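Local coordinates for protein putative aldolase (Bacteroides vulgatus ATCC 8482, PDB 3DXI) that is of undetermined function but, as a putative aldolase of the HMGL-like family, folds into a closed eight-stranded TIM barrel, at residues T17-N22 and E52-F57; G44-P49 and I76-N81; V130-M135 and D154-L159; G145-L150 and R182-V187; H194-L199 and M274-N279. All blocks are in the same frame, centred on the assembly; numbering follows the deposited sequence.

Contact 1. Residues T17-N22 and E52-F57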
# COMPACT_ATOMS: atom_id res chain seq x y z
N THR A 17 0.99 -21.89 -8.63
CA THR A 17 0.74 -22.81 -9.74
C THR A 17 1.75 -23.95 -9.87
O THR A 17 1.85 -24.57 -10.93
CB THR A 17 0.74 -22.04 -11.06
OG1 THR A 17 2.06 -21.51 -11.29
CG2 THR A 17 -0.25 -20.88 -10.99
N ASN A 18 2.50 -24.21 -8.81
CA ASN A 18 3.53 -25.24 -8.82
C ASN A 18 4.60 -24.82 -9.81
O ASN A 18 5.29 -25.66 -10.38
CB ASN A 18 2.98 -26.60 -9.26
CG ASN A 18 1.90 -27.11 -8.34
OD1 ASN A 18 2.03 -27.04 -7.12
ND2 ASN A 18 0.84 -27.66 -8.92
N TRP A 19 4.72 -23.51 -10.02
CA TRP A 19 5.70 -22.97 -10.95
C TRP A 19 5.43 -23.39 -12.40
O TRP A 19 6.34 -23.44 -13.23
CB TRP A 19 7.12 -23.36 -10.52
CG TRP A 19 7.59 -22.54 -9.37
CD1 TRP A 19 8.19 -21.30 -9.43
CD2 TRP A 19 7.41 -22.83 -7.97
NE1 TRP A 19 8.37 -20.81 -8.16
CE2 TRP A 19 7.90 -21.72 -7.25
CE3 TRP A 19 6.86 -23.91 -7.27
CZ2 TRP A 19 7.86 -21.66 -5.85
CZ3 TRP A 19 6.83 -23.85 -5.88
CH2 TRP A 19 7.33 -22.74 -5.18
N ASP A 20 4.18 -23.72 -12.69
CA ASP A 20 3.81 -24.09 -14.04
C ASP A 20 3.17 -22.87 -14.67
O ASP A 20 2.31 -22.23 -14.07
CB ASP A 20 2.83 -25.26 -14.07
CG ASP A 20 3.52 -26.61 -13.90
OD1 ASP A 20 4.51 -26.86 -14.63
OD2 ASP A 20 3.07 -27.40 -13.04
N PHE A 21 3.63 -22.54 -15.87
CA PHE A 21 3.11 -21.41 -16.62
C PHE A 21 3.14 -21.85 -18.07
O PHE A 21 4.18 -22.28 -18.56
CB PHE A 21 4.00 -20.18 -16.43
CG PHE A 21 3.90 -19.55 -15.07
CD1 PHE A 21 2.75 -18.90 -14.66
CD2 PHE A 21 4.98 -19.62 -14.19
CE1 PHE A 21 2.66 -18.31 -13.39
CE2 PHE A 21 4.91 -19.04 -12.93
CZ PHE A 21 3.74 -18.38 -12.53
N ASN A 22 1.99 -21.76 -18.73
CA ASN A 22 1.88 -22.15 -20.13
C ASN A 22 2.63 -21.14 -21.00
O ASN A 22 2.77 -19.97 -20.63
CB ASN A 22 0.40 -22.24 -20.50
CG ASN A 22 -0.33 -23.32 -19.70
OD1 ASN A 22 -1.51 -23.19 -19.36
ND2 ASN A 22 0.37 -24.42 -19.42
N GLU A 52 8.19 -33.63 -3.44
CA GLU A 52 6.85 -33.25 -3.84
C GLU A 52 6.91 -32.53 -5.18
O GLU A 52 7.89 -31.85 -5.49
CB GLU A 52 6.21 -32.37 -2.77
CG GLU A 52 5.87 -33.14 -1.51
CD GLU A 52 5.07 -32.33 -0.52
OE1 GLU A 52 4.48 -31.31 -0.92
OE2 GLU A 52 5.02 -32.73 0.67
N TYR A 53 5.86 -32.68 -5.98
CA TYR A 53 5.81 -32.07 -7.30
C TYR A 53 6.18 -30.59 -7.38
O TYR A 53 5.72 -29.76 -6.58
CB TYR A 53 4.42 -32.25 -7.92
CG TYR A 53 4.27 -31.61 -9.29
CD1 TYR A 53 4.94 -32.12 -10.40
CD2 TYR A 53 3.48 -30.47 -9.46
CE1 TYR A 53 4.82 -31.52 -11.65
CE2 TYR A 53 3.35 -29.86 -10.72
CZ TYR A 53 4.03 -30.39 -11.80
OH TYR A 53 3.94 -29.79 -13.03
N MSE A 54 7.03 -30.28 -8.35
CA MSE A 54 7.44 -28.92 -8.64
C MSE A 54 7.33 -28.82 -10.15
O MSE A 54 7.75 -29.73 -10.86
CB MSE A 54 8.89 -28.67 -8.23
CG MSE A 54 9.06 -28.35 -6.76
SE MSE A 54 10.59 -27.20 -6.46
CE MSE A 54 9.83 -25.55 -7.12
N GLY A 55 6.75 -27.73 -10.64
CA GLY A 55 6.58 -27.55 -12.08
C GLY A 55 7.76 -26.99 -12.86
O GLY A 55 8.86 -26.81 -12.33
N LYS A 56 7.49 -26.69 -14.12
CA LYS A 56 8.48 -26.17 -15.05
C LYS A 56 9.50 -25.18 -14.48
O LYS A 56 10.70 -25.46 -14.49
CB LYS A 56 7.78 -25.52 -16.26
CG LYS A 56 8.74 -24.82 -17.23
CD LYS A 56 8.11 -24.63 -18.60
CE LYS A 56 7.90 -25.98 -19.28
NZ LYS A 56 7.34 -25.84 -20.66
N PHE A 57 9.02 -24.05 -13.97
CA PHE A 57 9.92 -23.03 -13.45
C PHE A 57 10.50 -23.24 -12.05
O PHE A 57 11.07 -22.33 -11.45
CB PHE A 57 9.25 -21.66 -13.60
CG PHE A 57 9.08 -21.26 -15.04
CD1 PHE A 57 10.15 -20.74 -15.76
CD2 PHE A 57 7.88 -21.50 -15.70
CE1 PHE A 57 10.03 -20.47 -17.12
CE2 PHE A 57 7.75 -21.24 -17.07
CZ PHE A 57 8.83 -20.72 -17.78
O HOH W 1 4.87 -27.06 -5.99
O HOH W 2 6.05 -22.94 -20.17

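Contact 2. Residues G44-P49 and I76-N81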
# COMPACT_ATOMS: atom_id res chain seq x y z
N GLY A 44 12.99 -18.17 -12.65
CA GLY A 44 12.71 -19.40 -11.92
C GLY A 44 13.86 -19.96 -11.12
O GLY A 44 14.90 -19.32 -10.96
N TYR A 45 13.66 -21.17 -10.62
CA TYR A 45 14.65 -21.88 -9.83
C TYR A 45 15.30 -22.99 -10.64
O TYR A 45 14.79 -23.40 -11.68
CB TYR A 45 13.97 -22.55 -8.62
CG TYR A 45 13.44 -21.62 -7.55
CD1 TYR A 45 14.26 -21.19 -6.51
CD2 TYR A 45 12.12 -21.19 -7.57
CE1 TYR A 45 13.78 -20.35 -5.51
CE2 TYR A 45 11.62 -20.34 -6.57
CZ TYR A 45 12.46 -19.93 -5.54
OH TYR A 45 12.00 -19.10 -4.56
N ARG A 46 16.45 -23.45 -10.14
CA ARG A 46 17.15 -24.59 -10.69
C ARG A 46 17.13 -25.46 -9.43
O ARG A 46 17.44 -24.98 -8.34
CB ARG A 46 18.59 -24.24 -11.11
CG ARG A 46 18.72 -23.56 -12.48
CD ARG A 46 18.35 -24.48 -13.64
NE ARG A 46 19.40 -25.46 -13.97
CZ ARG A 46 19.29 -26.37 -14.94
NH1 ARG A 46 18.19 -26.45 -15.68
NH2 ARG A 46 20.29 -27.23 -15.16
N ASN A 47 16.74 -26.72 -9.55
CA ASN A 47 16.64 -27.59 -8.39
C ASN A 47 17.05 -29.02 -8.67
O ASN A 47 17.10 -29.45 -9.81
CB ASN A 47 15.19 -27.64 -7.88
CG ASN A 47 14.92 -26.68 -6.74
OD1 ASN A 47 14.07 -25.79 -6.85
ND2 ASN A 47 15.61 -26.87 -5.62
N LYS A 48 17.31 -29.75 -7.59
CA LYS A 48 17.63 -31.16 -7.68
C LYS A 48 16.23 -31.79 -7.59
O LYS A 48 15.28 -31.11 -7.21
CB LYS A 48 18.51 -31.58 -6.50
CG LYS A 48 19.91 -30.97 -6.56
CD LYS A 48 20.78 -31.38 -5.36
CE LYS A 48 20.28 -30.78 -4.06
NZ LYS A 48 21.22 -31.05 -2.93
N PRO A 49 16.08 -33.07 -7.94
CA PRO A 49 14.74 -33.67 -7.86
C PRO A 49 14.06 -33.49 -6.50
O PRO A 49 14.59 -33.90 -5.47
CB PRO A 49 15.00 -35.13 -8.21
CG PRO A 49 16.13 -35.02 -9.19
CD PRO A 49 17.04 -34.01 -8.53
N ILE A 76 19.00 -12.35 -17.80
CA ILE A 76 18.22 -13.41 -17.19
C ILE A 76 18.89 -14.00 -15.95
O ILE A 76 20.11 -14.19 -15.92
CB ILE A 76 17.99 -14.56 -18.21
CG1 ILE A 76 17.28 -14.02 -19.45
CG2 ILE A 76 17.16 -15.67 -17.57
CD1 ILE A 76 15.88 -13.53 -19.20
N ALA A 77 18.08 -14.28 -14.94
CA ALA A 77 18.59 -14.85 -13.71
C ALA A 77 17.71 -16.00 -13.25
O ALA A 77 16.54 -16.09 -13.62
CB ALA A 77 18.64 -13.79 -12.62
N ILE A 78 18.30 -16.91 -12.48
CA ILE A 78 17.56 -18.01 -11.88
C ILE A 78 18.03 -18.00 -10.43
O ILE A 78 19.07 -17.41 -10.11
CB ILE A 78 17.87 -19.40 -12.54
CG1 ILE A 78 19.32 -19.81 -12.29
CG2 ILE A 78 17.52 -19.35 -14.03
CD1 ILE A 78 19.53 -20.54 -10.98
N MSE A 79 17.28 -18.64 -9.55
CA MSE A 79 17.65 -18.66 -8.14
C MSE A 79 17.93 -20.07 -7.63
O MSE A 79 17.36 -21.05 -8.12
CB MSE A 79 16.53 -18.02 -7.31
CG MSE A 79 16.70 -18.15 -5.81
SE MSE A 79 15.41 -17.08 -4.82
CE MSE A 79 16.40 -15.41 -4.82
N LEU A 80 18.82 -20.14 -6.65
CA LEU A 80 19.19 -21.39 -6.00
C LEU A 80 18.97 -21.20 -4.50
O LEU A 80 19.31 -20.15 -3.95
CB LEU A 80 20.68 -21.71 -6.21
CG LEU A 80 21.21 -22.08 -7.59
CD1 LEU A 80 22.73 -22.26 -7.50
CD2 LEU A 80 20.54 -23.36 -8.07
N ASN A 81 18.40 -22.20 -3.84
CA ASN A 81 18.20 -22.14 -2.40
C ASN A 81 19.48 -22.68 -1.76
O ASN A 81 19.80 -23.86 -1.89
CB ASN A 81 17.00 -23.00 -1.99
CG ASN A 81 15.66 -22.38 -2.39
OD1 ASN A 81 14.71 -23.09 -2.71
ND2 ASN A 81 15.58 -21.06 -2.35
O HOH W 3 13.43 -19.31 -2.00
O HOH W 4 17.94 -24.62 -5.42

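Contact 3. Residues V130-M135 and D154-L159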
# COMPACT_ATOMS: atom_id res chain seq x y z
N VAL A 130 26.88 -13.16 -9.73
CA VAL A 130 26.33 -13.78 -8.53
C VAL A 130 25.58 -12.79 -7.65
O VAL A 130 26.09 -11.71 -7.34
CB VAL A 130 27.43 -14.44 -7.67
CG1 VAL A 130 26.82 -15.07 -6.42
CG2 VAL A 130 28.15 -15.50 -8.48
N GLY A 131 24.37 -13.17 -7.26
CA GLY A 131 23.57 -12.33 -6.39
C GLY A 131 23.26 -12.98 -5.06
O GLY A 131 22.92 -14.17 -5.00
N PHE A 132 23.39 -12.22 -3.98
CA PHE A 132 23.09 -12.71 -2.64
C PHE A 132 21.74 -12.13 -2.21
O PHE A 132 21.61 -10.91 -2.09
CB PHE A 132 24.13 -12.25 -1.61
CG PHE A 132 25.46 -12.96 -1.68
CD1 PHE A 132 26.06 -13.45 -0.52
CD2 PHE A 132 26.14 -13.08 -2.89
CE1 PHE A 132 27.32 -14.05 -0.56
CE2 PHE A 132 27.41 -13.67 -2.94
CZ PHE A 132 28.00 -14.16 -1.77
N ASN A 133 20.74 -12.98 -2.02
CA ASN A 133 19.44 -12.52 -1.55
C ASN A 133 19.36 -12.98 -0.10
O ASN A 133 18.88 -14.08 0.20
CB ASN A 133 18.31 -13.13 -2.38
CG ASN A 133 17.94 -12.26 -3.59
OD1 ASN A 133 18.82 -11.79 -4.32
ND2 ASN A 133 16.64 -12.06 -3.80
N VAL A 134 19.86 -12.14 0.80
CA VAL A 134 19.89 -12.45 2.23
C VAL A 134 18.60 -12.11 2.97
O VAL A 134 18.16 -10.97 2.97
CB VAL A 134 21.09 -11.75 2.91
CG1 VAL A 134 21.17 -12.15 4.39
CG2 VAL A 134 22.38 -12.11 2.17
N MSE A 135 18.03 -13.12 3.60
CA MSE A 135 16.77 -12.99 4.33
C MSE A 135 16.90 -12.36 5.71
O MSE A 135 17.99 -12.19 6.24
CB MSE A 135 16.12 -14.36 4.47
CG MSE A 135 16.21 -15.19 3.21
SE MSE A 135 15.47 -16.98 3.38
CE MSE A 135 16.28 -17.53 5.04
N ASP A 154 33.21 -8.99 -1.31
CA ASP A 154 33.65 -7.92 -2.21
C ASP A 154 34.12 -8.33 -3.60
O ASP A 154 33.87 -7.60 -4.57
CB ASP A 154 34.74 -7.08 -1.54
CG ASP A 154 34.18 -6.12 -0.51
OD1 ASP A 154 32.97 -5.81 -0.57
OD2 ASP A 154 34.95 -5.66 0.36
N LYS A 155 34.81 -9.46 -3.72
CA LYS A 155 35.29 -9.90 -5.02
C LYS A 155 34.38 -10.92 -5.71
O LYS A 155 34.63 -11.30 -6.85
CB LYS A 155 36.70 -10.50 -4.90
CG LYS A 155 37.83 -9.50 -5.08
CD LYS A 155 37.76 -8.37 -4.07
CE LYS A 155 38.88 -7.36 -4.29
NZ LYS A 155 38.80 -6.24 -3.30
N ILE A 156 33.33 -11.35 -5.02
CA ILE A 156 32.41 -12.33 -5.58
C ILE A 156 31.03 -11.78 -5.95
O ILE A 156 30.58 -11.94 -7.08
CB ILE A 156 32.18 -13.51 -4.60
CG1 ILE A 156 33.49 -14.23 -4.32
CG2 ILE A 156 31.17 -14.49 -5.20
CD1 ILE A 156 34.30 -13.62 -3.20
N ALA A 157 30.37 -11.16 -4.99
CA ALA A 157 29.03 -10.62 -5.22
C ALA A 157 28.94 -9.55 -6.30
O ALA A 157 29.80 -8.69 -6.42
CB ALA A 157 28.47 -10.08 -3.91
N ASP A 158 27.88 -9.65 -7.10
CA ASP A 158 27.58 -8.68 -8.15
C ASP A 158 26.34 -7.95 -7.66
O ASP A 158 25.94 -6.92 -8.21
CB ASP A 158 27.30 -9.39 -9.46
CG ASP A 158 28.55 -9.93 -10.10
OD1 ASP A 158 29.32 -9.12 -10.64
OD2 ASP A 158 28.77 -11.16 -10.04
N LEU A 159 25.74 -8.50 -6.62
CA LEU A 159 24.56 -7.94 -6.01
C LEU A 159 24.34 -8.49 -4.60
O LEU A 159 24.40 -9.70 -4.38
CB LEU A 159 23.32 -8.25 -6.85
CG LEU A 159 21.99 -7.89 -6.17
CD1 LEU A 159 21.97 -6.39 -5.89
CD2 LEU A 159 20.81 -8.30 -7.04

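Contact 4. Residues G145-L150 and R182-V187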
# COMPACT_ATOMS: atom_id res chain seq x y z
N GLY A 145 28.62 -9.61 14.65
CA GLY A 145 29.60 -9.94 13.64
C GLY A 145 29.07 -10.28 12.26
O GLY A 145 29.84 -10.70 11.40
N PHE A 146 27.77 -10.11 12.03
CA PHE A 146 27.23 -10.44 10.72
C PHE A 146 27.69 -9.45 9.65
O PHE A 146 28.25 -9.86 8.63
CB PHE A 146 25.70 -10.46 10.73
CG PHE A 146 25.10 -10.60 9.36
CD1 PHE A 146 25.27 -11.77 8.63
CD2 PHE A 146 24.42 -9.53 8.77
CE1 PHE A 146 24.79 -11.88 7.33
CE2 PHE A 146 23.93 -9.63 7.47
CZ PHE A 146 24.12 -10.81 6.75
N LEU A 147 27.45 -8.17 9.88
CA LEU A 147 27.86 -7.15 8.92
C LEU A 147 29.34 -7.23 8.59
O LEU A 147 29.75 -6.96 7.47
CB LEU A 147 27.52 -5.76 9.47
CG LEU A 147 26.03 -5.52 9.67
CD1 LEU A 147 25.83 -4.20 10.41
CD2 LEU A 147 25.33 -5.51 8.32
N SER A 148 30.15 -7.61 9.58
CA SER A 148 31.59 -7.72 9.39
C SER A 148 31.95 -8.87 8.47
O SER A 148 33.07 -8.95 7.95
CB SER A 148 32.28 -7.90 10.74
OG SER A 148 32.00 -6.80 11.61
N LYS A 149 31.01 -9.79 8.27
CA LYS A 149 31.25 -10.94 7.41
C LYS A 149 30.98 -10.62 5.95
O LYS A 149 31.18 -11.47 5.08
CB LYS A 149 30.35 -12.11 7.83
CG LYS A 149 30.61 -12.61 9.24
CD LYS A 149 29.68 -13.75 9.61
CE LYS A 149 29.96 -14.23 11.03
NZ LYS A 149 29.09 -15.38 11.44
N LEU A 150 30.53 -9.39 5.67
CA LEU A 150 30.22 -9.01 4.31
C LEU A 150 31.43 -8.58 3.49
O LEU A 150 31.38 -8.58 2.26
CB LEU A 150 29.16 -7.89 4.30
CG LEU A 150 27.82 -8.22 4.96
CD1 LEU A 150 26.85 -7.08 4.72
CD2 LEU A 150 27.26 -9.53 4.41
N ARG A 182 26.77 -0.40 3.29
CA ARG A 182 27.77 0.34 2.54
C ARG A 182 29.09 0.49 3.32
O ARG A 182 30.13 0.73 2.72
CB ARG A 182 27.25 1.73 2.17
CG ARG A 182 26.01 1.74 1.27
CD ARG A 182 26.31 1.19 -0.10
NE ARG A 182 25.30 1.62 -1.07
CZ ARG A 182 25.24 1.18 -2.33
NH1 ARG A 182 26.13 0.30 -2.77
NH2 ARG A 182 24.29 1.63 -3.14
N LYS A 183 29.03 0.35 4.64
CA LYS A 183 30.24 0.46 5.46
C LYS A 183 31.03 -0.84 5.47
O LYS A 183 32.23 -0.83 5.75
CB LYS A 183 29.90 0.77 6.93
CG LYS A 183 29.29 2.12 7.22
CD LYS A 183 29.02 2.23 8.72
CE LYS A 183 28.37 3.55 9.08
NZ LYS A 183 28.04 3.59 10.53
N TYR A 184 30.37 -1.94 5.16
CA TYR A 184 31.02 -3.24 5.20
C TYR A 184 31.28 -3.95 3.88
O TYR A 184 32.07 -4.89 3.82
CB TYR A 184 30.23 -4.14 6.15
CG TYR A 184 30.22 -3.61 7.56
CD1 TYR A 184 31.34 -3.74 8.38
CD2 TYR A 184 29.12 -2.91 8.06
CE1 TYR A 184 31.37 -3.19 9.66
CE2 TYR A 184 29.14 -2.35 9.33
CZ TYR A 184 30.27 -2.49 10.13
OH TYR A 184 30.30 -1.92 11.39
N THR A 185 30.63 -3.51 2.81
CA THR A 185 30.87 -4.12 1.51
C THR A 185 30.81 -3.06 0.42
O THR A 185 30.10 -2.06 0.55
CB THR A 185 29.86 -5.27 1.22
OG1 THR A 185 30.09 -5.77 -0.10
CG2 THR A 185 28.43 -4.80 1.35
N HIS A 186 31.57 -3.28 -0.65
CA HIS A 186 31.64 -2.35 -1.77
C HIS A 186 30.73 -2.76 -2.92
O HIS A 186 30.55 -2.00 -3.87
CB HIS A 186 33.07 -2.26 -2.31
CG HIS A 186 34.04 -1.62 -1.37
ND1 HIS A 186 34.16 -0.25 -1.24
CD2 HIS A 186 34.92 -2.16 -0.49
CE1 HIS A 186 35.08 0.02 -0.33
NE2 HIS A 186 35.55 -1.11 0.14
N VAL A 187 30.16 -3.96 -2.84
CA VAL A 187 29.31 -4.46 -3.91
C VAL A 187 27.96 -3.75 -4.06
O VAL A 187 27.46 -3.13 -3.12
CB VAL A 187 29.04 -5.98 -3.77
CG1 VAL A 187 30.36 -6.73 -3.75
CG2 VAL A 187 28.23 -6.26 -2.51

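Contact 5. Residues H194-L199 and M274-N279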
# COMPACT_ATOMS: atom_id res chain seq x y z
N HIS A 194 8.44 -6.65 0.85
CA HIS A 194 7.18 -7.39 0.82
C HIS A 194 6.09 -6.39 1.17
O HIS A 194 6.36 -5.36 1.81
CB HIS A 194 7.21 -8.55 1.80
CG HIS A 194 7.98 -9.74 1.30
ND1 HIS A 194 8.18 -10.87 2.06
CD2 HIS A 194 8.58 -9.96 0.11
CE1 HIS A 194 8.88 -11.74 1.36
NE2 HIS A 194 9.14 -11.22 0.17
N ASP A 195 4.86 -6.69 0.77
CA ASP A 195 3.76 -5.76 0.98
C ASP A 195 2.81 -6.03 2.13
O ASP A 195 1.65 -5.60 2.09
CB ASP A 195 2.97 -5.65 -0.33
CG ASP A 195 2.85 -4.21 -0.82
OD1 ASP A 195 3.77 -3.42 -0.54
OD2 ASP A 195 1.84 -3.89 -1.48
N ASN A 196 3.27 -6.73 3.17
CA ASN A 196 2.41 -7.02 4.31
C ASN A 196 1.78 -5.75 4.89
O ASN A 196 0.62 -5.75 5.29
CB ASN A 196 3.18 -7.78 5.39
CG ASN A 196 3.54 -9.18 4.97
OD1 ASN A 196 3.08 -10.16 5.55
ND2 ASN A 196 4.36 -9.29 3.93
N LEU A 197 2.56 -4.67 4.94
CA LEU A 197 2.07 -3.39 5.47
C LEU A 197 1.93 -2.35 4.37
O LEU A 197 1.74 -1.16 4.63
CB LEU A 197 3.03 -2.86 6.54
CG LEU A 197 3.09 -3.66 7.84
CD1 LEU A 197 4.14 -3.04 8.78
CD2 LEU A 197 1.71 -3.67 8.50
N GLN A 198 2.03 -2.81 3.12
CA GLN A 198 1.95 -1.94 1.96
C GLN A 198 3.00 -0.83 1.98
O GLN A 198 2.75 0.30 1.54
CB GLN A 198 0.54 -1.36 1.82
CG GLN A 198 -0.48 -2.40 1.34
CD GLN A 198 -1.86 -1.81 1.10
OE1 GLN A 198 -2.04 -0.60 1.12
NE2 GLN A 198 -2.84 -2.68 0.86
N LEU A 199 4.19 -1.15 2.50
CA LEU A 199 5.28 -0.20 2.54
C LEU A 199 6.30 -0.53 1.44
O LEU A 199 7.38 0.08 1.37
CB LEU A 199 5.97 -0.23 3.91
CG LEU A 199 5.17 0.28 5.12
CD1 LEU A 199 6.02 0.15 6.39
CD2 LEU A 199 4.78 1.74 4.90
N MSE A 274 -1.00 -8.62 7.90
CA MSE A 274 -0.59 -7.33 8.45
C MSE A 274 0.02 -7.61 9.82
O MSE A 274 1.04 -7.03 10.19
CB MSE A 274 -1.79 -6.39 8.63
CG MSE A 274 -2.34 -5.81 7.33
SE MSE A 274 -4.05 -4.96 7.57
CE MSE A 274 -4.76 -5.16 5.77
N LEU A 275 -0.63 -8.50 10.57
CA LEU A 275 -0.17 -8.86 11.90
C LEU A 275 1.20 -9.52 11.86
O LEU A 275 2.07 -9.20 12.66
CB LEU A 275 -1.18 -9.79 12.58
CG LEU A 275 -2.48 -9.13 13.07
CD1 LEU A 275 -3.51 -10.19 13.42
CD2 LEU A 275 -2.18 -8.25 14.27
N SER A 276 1.40 -10.43 10.91
CA SER A 276 2.69 -11.10 10.79
C SER A 276 3.78 -10.11 10.39
O SER A 276 4.91 -10.19 10.86
CB SER A 276 2.63 -12.25 9.77
OG SER A 276 2.38 -11.78 8.45
N GLY A 277 3.43 -9.17 9.52
CA GLY A 277 4.40 -8.18 9.08
C GLY A 277 4.87 -7.25 10.19
O GLY A 277 6.07 -7.11 10.42
N ALA A 278 3.92 -6.62 10.88
CA ALA A 278 4.23 -5.68 11.95
C ALA A 278 4.92 -6.32 13.16
O ALA A 278 5.60 -5.64 13.92
CB ALA A 278 2.97 -4.96 12.40
N ASN A 279 4.73 -7.62 13.33
CA ASN A 279 5.32 -8.32 14.46
C ASN A 279 6.42 -9.30 14.05
O ASN A 279 6.82 -10.18 14.82
CB ASN A 279 4.21 -9.02 15.24
CG ASN A 279 3.25 -8.03 15.89
OD1 ASN A 279 3.56 -7.45 16.93
ND2 ASN A 279 2.10 -7.81 15.27

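Contact 1. Residues T17-N22 and E52-F57
W19 and M54 cross where two loops of the TIM barrel meet, the type I' turn T17-D20 and the loop that runs from Y53 into helix 56-59. The selenomethionine chain of M54 bends at chi3 (75°) and sets its CE over one face of the indole, 3.7 Å from the centroid of the W19 six-membered ring, a CH-pi contact. The indole nitrogen of W19 is hydrogen-bonded to R11 O. D20 and Y53 meet tip to tip: Y53 OH donates to the syn lone pair of D20 OD2 at 2.5 Å, with carboxylate and ring planes 32° apart. The other oxygen, D20 OD1, takes K56 N from above the carboxylate plane (3.0 Å), so both carboxylate oxygens hold segment 52-57. N18 crosses the Y53 ring at about a right angle. Deeper in, F21 and F57 also cross at about a right angle, F57 CD2 lying at the F21 ring edge, 3.8 Å from F21 CD2. F57 N donates to W19 O at 2.8 Å.

Contact 2. Residues G44-P49 and I76-N81
Two backbone hydrogen bonds from the neighbours of Y45 grip M79: M79 N donates to G44 O at 2.8 Å, and R46 N to M79 O at a longer 3.3 Å. This is the parallel pairing of neighbouring TIM-barrel strands 40-45 and 75-81. Beyond it water takes over: one molecule donates to R46 O and accepts from N81 N (2.9 Å), and another lies between Y45 OH and N81 ND2. Y45 and M79 stand side by side on one face of the sheet, pointing the same way. With its CG anti to the backbone N (chi1 172°), M79 brings CG to 3.7 Å from Y45 CE1, and its selenium sits obliquely 4.8 Å from the centroid of the Y45 ring, a Met-aromatic contact. R46 lends its aliphatic part to the packing, R46 CG reaching I78 CD1 at 3.5 Å and R46 CB lying against L80 CD2, while its guanidinium runs on to L93 O and T60 O. The contact thus changes along its length, from direct backbone hydrogen bonding at G44-R46 to hydration at N81, with R46 serving both apolar neighbours and backbone carbonyls.

Contact 3. Residues V130-M135 and D154-L159
V130 and D158 are joined through backbone and carboxylate together. D158 N donates to V130 O at 2.7 Å, and the same oxygen receives a weak, bent bond from L159 N. In return V130 N donates to D158 OD2 at 2.8 Å, on the anti side of the carboxylate and 19° out of its plane; a chi1 of -74° sets D158 CG beside its own backbone N. K124 makes a long, weak ion pair with the same oxygen. One step on, F132 N meets L159 O at 2.7 Å in a nearly straight bond (174° at the hydrogen), and G131 CA adds a CA-H...O contact to that carbonyl. The apolar part is thin: A157 CB lies obliquely 3.9 Å from F132 CE2, I156 CG2 stands at the F132 ring edge, and A120 of helix 113-124 touches both F132 and I156. G131 pairs in parallel with L159 where strand 159-163 begins beside strand 129-134, the parallel pairing of adjacent strands in a TIM barrel.

Contact 4. Residues G145-L150 and R182-V187
The Y184 ring carries L147 on one face: L147 CB stands 3.5 Å above the plane, offset toward the rim, in a CH-pi contact 3.9 Å from the centroid of the Y184 ring. S148 N lies over the same face. This packing joins two outer parts of the TIM barrel, the 3-10 turn at 147-149 and the C-terminal end of helix 171-184. The side chains of L147 and Y184 cross obliquely. L147 reaches the ring with its branch too, L147 CD1 coming within 3.9 Å of Y184 CE2. At the root of the tyrosine the L147 carbonyl presses in, with L147 O 3.2 Å from Y184 CB, while L150 N uses this same oxygen as its acceptor within the turn. Further inward L150 meets T185, their CB atoms 4.1 Å apart, and F160 of strand 159-163 backs L150. T185 OG1, anti to its backbone N (chi1 176°), is hydrogen-bonded to D154 OD1 and also accepts from V187 N at 3.3 Å, forming an ST turn directly after the helix.

Contact 5. Residues H194-L199 and M274-N279
N196 and L197, the central residues of a type I turn from D195 to Q198, pack on helix 271-278 mainly through carbon. The two methyls of L197 touch different residues of the helix: L197 CD2 lies 3.8 Å from M274 O, and L197 CD1 is 4.1 Å from A278 CA and near A278 CB. G277 has no side chain, and N196 CB packs directly on G277 CA at 3.9 Å. M274 points its CB away from the turn overall, yet M274 CG touches N196 O at 3.6 Å. Among the polar groups, N196 O is hydrogen-bonded to T269 OG1, ahead of the helix. S276 OG, set between its backbone N and carbonyl carbon (chi1 65°), is hydrogen-bonded to Y273 O one turn earlier. At the helix end L275 O holds two donors of N279, the backbone N and ND2, the latter at 3.0 Å and in the carbonyl plane. The turn follows barrel strand 189-192 and leads into helix 200-209; helix 283-290 touches N196 and S276, helix 297-302 packs on L275, and F248 of the second subunit also packs on L275.

Contacts 1 to 4 lie within the TIM barrel and its loops and helices; contact 5 joins a barrel loop to helix 271-278, which follows the last strand. Contacts 2 and 3 both reach the barrel sheet, centres 15 Å apart, and meet where M79 CE packs 3.5 Å from N133 ND2. Contact 1 continues from contact 2: F57 O is 3.0 Å from Y45 N, a probable hydrogen bond. Contacts 3 and 4 are likewise coupled, with D154 OD1 2.9 Å from both H186 N and T185 OG1. The centres of contacts 1 and 4 are about 36 Å apart. Contact 5 touches none of the others, its nearest atoms coming within about 8 Å of contact 3, and alone borders the second subunit.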